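Local coordinates for glutamine synthetase (Streptomyces coelicolor, PDB 4BAX), which belongs to the glutamine synthetase family, pairing a beta-Grasp domain with a catalytic domain of the GCS clan in a ten-chain assembly, at residues Y117-G122 with G179-Q184; A215-K220 with P317-D322. All blocks are in the same frame, centred on the assembly; numbering follows the deposited sequence.

Interaction 1 of 2, residues Y117-G122 with G179-Q184; sequences YTFFKG and GQWEFQ
Strands 117-121 and 180-184 run antiparallel, their directions 138° apart; two backbone bonds join them and a third reaches G179, just before the second strand. Y117 and W181 form a hydrogen-bonded pair: W181 N reaches Y117 O at 2.9 Å, nearly along the C=O axis, and Y117 N returns to W181 O at 3.0 Å, in the carbonyl plane. F119 N donates to G179 O at 2.8 Å, almost straight but from above the carbonyl plane; the positive phi of G179 (76°) is one that glycine adopts easily. On the face opposite Y117 and W181, the non-hydrogen-bonded pair T118 and Q180 is tied by side chains, Q180 NE2 donating to T118 OG1 (3.2 Å, in the Q180 amide plane) and to N227 O. The ring of Y117, CG crowded between N and carbonyl carbon (chi1 58°), turns one face to the W181 backbone at CA, with Y117 CZ 3.3 Å from W181 CB. The Y117 and indole planes are tilted only slightly against each other but displaced, so they hardly stack. F119 CE2 meets W181 CD1 obliquely at 3.6 Å, completing an aromatic cluster, and Y117 CE1 touches the F183 ring edge. Helix 152-164 packs against this cluster through V154 and V155, and F150 takes the indole N-H on its carbonyl; L204 of helix 190-210 meets Y117, while strand 169-174 flanks 180-184 on the sheet.

Interaction 2 of 2, residues A215-K220 with P317-D322; sequences ATLDPK and PNANVD
A type I beta turn, N318 to V321, in the loop between strand 312-314 and helix 323-341 packs against the chain leaving strand 214-216 in the catalytic fold. V321 N closes the turn on N318 O at 3.1 Å. Within 215-220, T216 forms an ST turn, its OG1 accepting from D218 N, as the chain bends from strand into loop. L217 has CG anti to its carbonyl carbon (chi1 -64°) and runs alongside the A319 carbonyl, with L217 CD1 3.3 Å from A319 O; the hydrogen bond to that oxygen comes from Q115 NE2. The L217 carbonyl is met in turn by two beta carbons, with A319 CB 3.5 Å and N320 CB 3.2 Å from L217 O. L217 O also approaches N320 N, but the angle is too poor for a hydrogen bond. P219 crosses both asparagines obliquely: its CB and CG meet the amide nitrogen of N318, with P219 CB 3.3 Å from N318 ND2, while CD faces the amide end of N320. In N320, chi1 66° sets CG between N and carbonyl carbon, and with chi2 near zero OD1 points to N318 ND2, which donates a weak bond of 3.4 Å. A water accepts from N320 ND2 at 3.2 Å and donates to D218 OD1 at 2.9 Å. Direct contact is thus van der Waals packing of leucine, alanine, proline and N320 CB carbons on carbonyl and amide groups, and the water joins D218 to N320 as a polar link. N318 OD1 is held by R274 of helix 271-274 and N320 ND2 by A269 O, which probably helps fix both amides against the proline.

Overall arrangement
Both contacts reach the same mixed sheet, interaction 2 through strand 214-216, and their centres are about 10 Å apart. Along the chain, interaction 1 is complete before the first segment of interaction 2 begins. Strand 110-121 is the shared element: it pairs antiparallel with both 180-188 and 214-216, and T216 N probably bonds to T118 O at 3.0 Å. Beyond that, L217 CD2 packs on Y117 CB, so one leucine side chain reaches both contacts, and helix 190-210 touches residues of each. Strand 214-216 sits beside strand 110-121, and the loop that follows it packs on the turn before the C-terminal helix 323-341, linking distant parts of the sequence in one core.

Interaction 1 of 2, residues Y117-G122 with G179-Q184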
loop_
_atom_site.group_PDB
_atom_site.type_symbol
_atom_site.label_atom_id
_atom_site.label_comp_id
_atom_site.label_asym_id
_atom_site.label_seq_id
_atom_site.Cartn_x
_atom_site.Cartn_y
_atom_site.Cartn_z
ATOM N N TYR A 117 -12.075 -24.721 -19.986
ATOM C CA TYR A 117 -12.139 -24.184 -18.642
ATOM C C TYR A 117 -11.648 -22.757 -18.650
ATOM O O TYR A 117 -10.893 -22.370 -19.546
ATOM C CB TYR A 117 -11.313 -25.029 -17.676
ATOM C CG TYR A 117 -9.849 -25.145 -18.079
ATOM C CD1 TYR A 117 -9.437 -26.053 -19.050
ATOM C CD2 TYR A 117 -8.881 -24.345 -17.496
ATOM C CE1 TYR A 117 -8.113 -26.160 -19.418
ATOM C CE2 TYR A 117 -7.548 -24.454 -17.867
ATOM C CZ TYR A 117 -7.173 -25.361 -18.821
ATOM O OH TYR A 117 -5.844 -25.455 -19.171
ATOM N N THR A 118 -12.008 -22.006 -17.613
ATOM C CA THR A 118 -11.609 -20.605 -17.488
ATOM C C THR A 118 -10.919 -20.367 -16.149
ATOM O O THR A 118 -11.423 -20.808 -15.106
ATOM C CB THR A 118 -12.837 -19.662 -17.644
ATOM O OG1 THR A 118 -13.646 -20.100 -18.756
ATOM C CG2 THR A 118 -12.394 -18.213 -17.872
ATOM N N PHE A 119 -9.775 -19.681 -16.178
ATOM C CA PHE A 119 -9.073 -19.302 -14.943
ATOM C C PHE A 119 -9.692 -18.110 -14.218
ATOM O O PHE A 119 -10.076 -17.109 -14.843
ATOM C CB PHE A 119 -7.590 -19.015 -15.198
ATOM C CG PHE A 119 -6.772 -20.240 -15.432
ATOM C CD1 PHE A 119 -6.873 -21.318 -14.587
ATOM C CD2 PHE A 119 -5.920 -20.330 -16.544
ATOM C CE1 PHE A 119 -6.119 -22.472 -14.826
ATOM C CE2 PHE A 119 -5.177 -21.477 -16.791
ATOM C CZ PHE A 119 -5.276 -22.549 -15.927
ATOM N N PHE A 120 -9.701 -18.184 -12.890
ATOM C CA PHE A 120 -10.201 -17.083 -12.080
ATOM C C PHE A 120 -9.215 -16.801 -10.962
ATOM O O PHE A 120 -8.553 -17.712 -10.457
ATOM C CB PHE A 120 -11.571 -17.423 -11.481
ATOM C CG PHE A 120 -12.737 -16.975 -12.315
ATOM C CD1 PHE A 120 -13.025 -17.597 -13.530
ATOM C CD2 PHE A 120 -13.537 -15.906 -11.905
ATOM C CE1 PHE A 120 -14.100 -17.168 -14.317
ATOM C CE2 PHE A 120 -14.628 -15.476 -12.685
ATOM C CZ PHE A 120 -14.902 -16.115 -13.895
ATOM N N LYS A 121 -9.107 -15.535 -10.587
ATOM C CA LYS A 121 -8.405 -15.168 -9.374
ATOM C C LYS A 121 -9.431 -14.494 -8.449
ATOM O O LYS A 121 -9.784 -13.310 -8.619
ATOM C CB LYS A 121 -7.244 -14.226 -9.686
ATOM C CG LYS A 121 -6.582 -13.753 -8.408
ATOM C CD LYS A 121 -5.348 -14.563 -8.052
ATOM C CE LYS A 121 -5.081 -14.493 -6.534
ATOM N NZ LYS A 121 -3.687 -14.846 -6.117
ATOM N N GLY A 122 -9.890 -15.266 -7.468
ATOM C CA GLY A 122 -11.050 -14.899 -6.671
ATOM C C GLY A 122 -12.309 -14.853 -7.518
ATOM O O GLY A 122 -12.558 -15.781 -8.303
ATOM N N GLY A 179 -7.907 -16.057 -20.588
ATOM C CA GLY A 179 -7.792 -16.977 -19.480
ATOM C C GLY A 179 -8.599 -18.240 -19.684
ATOM O O GLY A 179 -8.732 -19.037 -18.743
ATOM N N GLN A 180 -9.115 -18.431 -20.903
ATOM C CA GLN A 180 -9.858 -19.637 -21.244
ATOM C C GLN A 180 -8.978 -20.554 -22.054
ATOM O O GLN A 180 -8.286 -20.123 -22.989
ATOM C CB GLN A 180 -11.126 -19.289 -22.027
ATOM C CG GLN A 180 -12.233 -20.347 -21.987
ATOM C CD GLN A 180 -13.521 -19.876 -22.649
ATOM O OE1 GLN A 180 -13.583 -19.678 -23.870
ATOM N NE2 GLN A 180 -14.561 -19.695 -21.840
ATOM N N TRP A 181 -9.042 -21.836 -21.693
ATOM C CA TRP A 181 -8.154 -22.837 -22.256
ATOM C C TRP A 181 -8.899 -24.128 -22.556
ATOM O O TRP A 181 -10.031 -24.345 -22.080
ATOM C CB TRP A 181 -7.005 -23.121 -21.287
ATOM C CG TRP A 181 -6.071 -21.972 -21.072
ATOM C CD1 TRP A 181 -6.225 -20.955 -20.179
ATOM C CD2 TRP A 181 -4.845 -21.716 -21.763
ATOM N NE1 TRP A 181 -5.166 -20.083 -20.262
ATOM C CE2 TRP A 181 -4.303 -20.531 -21.226
ATOM C CE3 TRP A 181 -4.145 -22.377 -22.774
ATOM C CZ2 TRP A 181 -3.099 -19.993 -21.670
ATOM C CZ3 TRP A 181 -2.942 -21.836 -23.211
ATOM C CH2 TRP A 181 -2.433 -20.663 -22.656
ATOM N N GLU A 182 -8.239 -24.976 -23.346
ATOM C CA GLU A 182 -8.769 -26.281 -23.703
ATOM C C GLU A 182 -7.690 -27.350 -23.708
ATOM O O GLU A 182 -6.540 -27.075 -24.048
ATOM C CB GLU A 182 -9.426 -26.218 -25.076
ATOM C CG GLU A 182 -10.185 -27.461 -25.475
ATOM C CD GLU A 182 -10.600 -27.421 -26.944
ATOM O OE1 GLU A 182 -11.522 -26.623 -27.277
ATOM O OE2 GLU A 182 -10.006 -28.165 -27.764
ATOM N N PHE A 183 -8.066 -28.557 -23.294
ATOM C CA PHE A 183 -7.256 -29.754 -23.517
ATOM C C PHE A 183 -8.140 -30.864 -24.085
ATOM O O PHE A 183 -9.326 -30.938 -23.774
ATOM C CB PHE A 183 -6.481 -30.185 -22.253
ATOM C CG PHE A 183 -7.361 -30.692 -21.128
ATOM C CD1 PHE A 183 -7.785 -32.014 -21.086
ATOM C CD2 PHE A 183 -7.784 -29.839 -20.122
ATOM C CE1 PHE A 183 -8.608 -32.477 -20.049
ATOM C CE2 PHE A 183 -8.602 -30.302 -19.095
ATOM C CZ PHE A 183 -9.006 -31.626 -19.062
ATOM N N GLN A 184 -7.571 -31.712 -24.934
ATOM C CA GLN A 184 -8.356 -32.735 -25.620
ATOM C C GLN A 184 -7.974 -34.120 -25.115
ATOM O O GLN A 184 -6.791 -34.485 -25.147
ATOM C CB GLN A 184 -8.149 -32.632 -27.135
ATOM C CG GLN A 184 -8.556 -31.277 -27.722
ATOM C CD GLN A 184 -7.350 -30.484 -28.200
ATOM O OE1 GLN A 184 -6.372 -31.068 -28.665
ATOM N NE2 GLN A 184 -7.408 -29.152 -28.089
#

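Interaction 2 of 2, residues A215-K220 with P317-D322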
loop_
_atom_site.group_PDB
_atom_site.type_symbol
_atom_site.label_atom_id
_atom_site.label_comp_id
_atom_site.label_asym_id
_atom_site.label_seq_id
_atom_site.Cartn_x
_atom_site.Cartn_y
_atom_site.Cartn_z
ATOM N N ALA A 215 -9.714 -22.697 -11.390
ATOM C CA ALA A 215 -10.269 -23.074 -12.671
ATOM C C ALA A 215 -11.746 -23.377 -12.466
ATOM O O ALA A 215 -12.142 -23.890 -11.414
ATOM C CB ALA A 215 -9.543 -24.290 -13.232
ATOM N N THR A 216 -12.558 -23.012 -13.455
ATOM C CA THR A 216 -13.985 -23.290 -13.413
ATOM C C THR A 216 -14.462 -23.936 -14.696
ATOM O O THR A 216 -13.936 -23.634 -15.777
ATOM C CB THR A 216 -14.823 -22.022 -13.071
ATOM O OG1 THR A 216 -16.170 -22.417 -12.769
ATOM C CG2 THR A 216 -14.863 -21.090 -14.241
ATOM N N LEU A 217 -15.417 -24.856 -14.565
ATOM C CA LEU A 217 -16.024 -25.508 -15.717
ATOM C C LEU A 217 -17.416 -24.907 -15.926
ATOM O O LEU A 217 -18.246 -25.496 -16.615
ATOM C CB LEU A 217 -16.100 -27.025 -15.541
ATOM C CG LEU A 217 -14.762 -27.762 -15.447
ATOM C CD1 LEU A 217 -14.905 -29.329 -15.542
ATOM C CD2 LEU A 217 -13.798 -27.223 -16.490
ATOM N N ASP A 218 -17.647 -23.729 -15.337
ATOM C CA ASP A 218 -18.887 -22.978 -15.548
ATOM C C ASP A 218 -19.002 -22.679 -17.044
ATOM O O ASP A 218 -18.051 -22.220 -17.663
ATOM C CB ASP A 218 -18.911 -21.676 -14.712
ATOM C CG ASP A 218 -19.251 -21.919 -13.220
ATOM O OD1 ASP A 218 -19.604 -23.064 -12.860
ATOM O OD2 ASP A 218 -19.159 -20.969 -12.397
ATOM N N PRO A 219 -20.172 -22.958 -17.627
ATOM C CA PRO A 219 -20.444 -22.845 -19.070
ATOM C C PRO A 219 -20.432 -21.420 -19.595
ATOM O O PRO A 219 -20.070 -21.210 -20.750
ATOM C CB PRO A 219 -21.844 -23.463 -19.220
ATOM C CG PRO A 219 -22.449 -23.372 -17.877
ATOM C CD PRO A 219 -21.332 -23.468 -16.876
ATOM N N LYS A 220 -20.841 -20.468 -18.764
ATOM C CA LYS A 220 -20.816 -19.059 -19.125
ATOM C C LYS A 220 -20.282 -18.198 -17.966
ATOM O O LYS A 220 -21.040 -17.475 -17.323
ATOM C CB LYS A 220 -22.234 -18.605 -19.529
ATOM C CG LYS A 220 -22.340 -17.249 -20.238
ATOM C CD LYS A 220 -21.964 -17.356 -21.710
ATOM C CE LYS A 220 -22.296 -16.067 -22.473
ATOM N NZ LYS A 220 -21.488 -15.902 -23.725
ATOM N N PRO A 317 -22.507 -30.364 -25.413
ATOM C CA PRO A 317 -22.217 -30.493 -23.965
ATOM C C PRO A 317 -21.421 -29.326 -23.348
ATOM O O PRO A 317 -20.490 -28.760 -23.949
ATOM C CB PRO A 317 -21.428 -31.814 -23.867
ATOM C CG PRO A 317 -21.723 -32.551 -25.153
ATOM C CD PRO A 317 -21.914 -31.470 -26.197
ATOM N N ASN A 318 -21.833 -28.945 -22.140
ATOM C CA ASN A 318 -21.152 -27.898 -21.384
ATOM C C ASN A 318 -19.820 -28.378 -20.859
ATOM O O ASN A 318 -19.605 -29.584 -20.758
ATOM C CB ASN A 318 -21.990 -27.512 -20.185
ATOM C CG ASN A 318 -23.083 -26.540 -20.522
ATOM O OD1 ASN A 318 -23.305 -26.179 -21.699
ATOM N ND2 ASN A 318 -23.781 -26.091 -19.481
ATOM N N ALA A 319 -18.948 -27.437 -20.490
ATOM C CA ALA A 319 -17.674 -27.775 -19.853
ATOM C C ALA A 319 -17.903 -28.473 -18.511
ATOM O O ALA A 319 -17.016 -29.192 -18.037
ATOM C CB ALA A 319 -16.816 -26.536 -19.666
ATOM N N ASN A 320 -19.079 -28.266 -17.905
ATOM C CA ASN A 320 -19.383 -28.900 -16.618
ATOM C C ASN A 320 -20.189 -30.198 -16.746
ATOM O O ASN A 320 -20.758 -30.669 -15.764
ATOM C CB ASN A 320 -20.056 -27.913 -15.644
ATOM C CG ASN A 320 -21.440 -27.487 -16.110
ATOM O OD1 ASN A 320 -21.859 -27.800 -17.232
ATOM N ND2 ASN A 320 -22.142 -26.730 -15.267
ATOM N N VAL A 321 -20.250 -30.774 -17.942
ATOM C CA VAL A 321 -20.929 -32.060 -18.111
ATOM C C VAL A 321 -20.169 -33.183 -17.402
ATOM O O VAL A 321 -18.944 -33.158 -17.307
ATOM C CB VAL A 321 -21.099 -32.414 -19.605
ATOM C CG1 VAL A 321 -19.753 -32.745 -20.269
ATOM C CG2 VAL A 321 -22.124 -33.545 -19.776
ATOM N N ASP A 322 -20.909 -34.141 -16.856
ATOM C CA ASP A 322 -20.327 -35.384 -16.357
ATOM C C ASP A 322 -20.026 -36.256 -17.576
ATOM O O ASP A 322 -20.943 -36.612 -18.327
ATOM C CB ASP A 322 -21.331 -36.095 -15.437
ATOM C CG ASP A 322 -20.738 -37.320 -14.722
ATOM O OD1 ASP A 322 -19.724 -37.886 -15.196
ATOM O OD2 ASP A 322 -21.296 -37.721 -13.677
HETATM O O HOH W 1 -20.251 -25.906 -12.837
#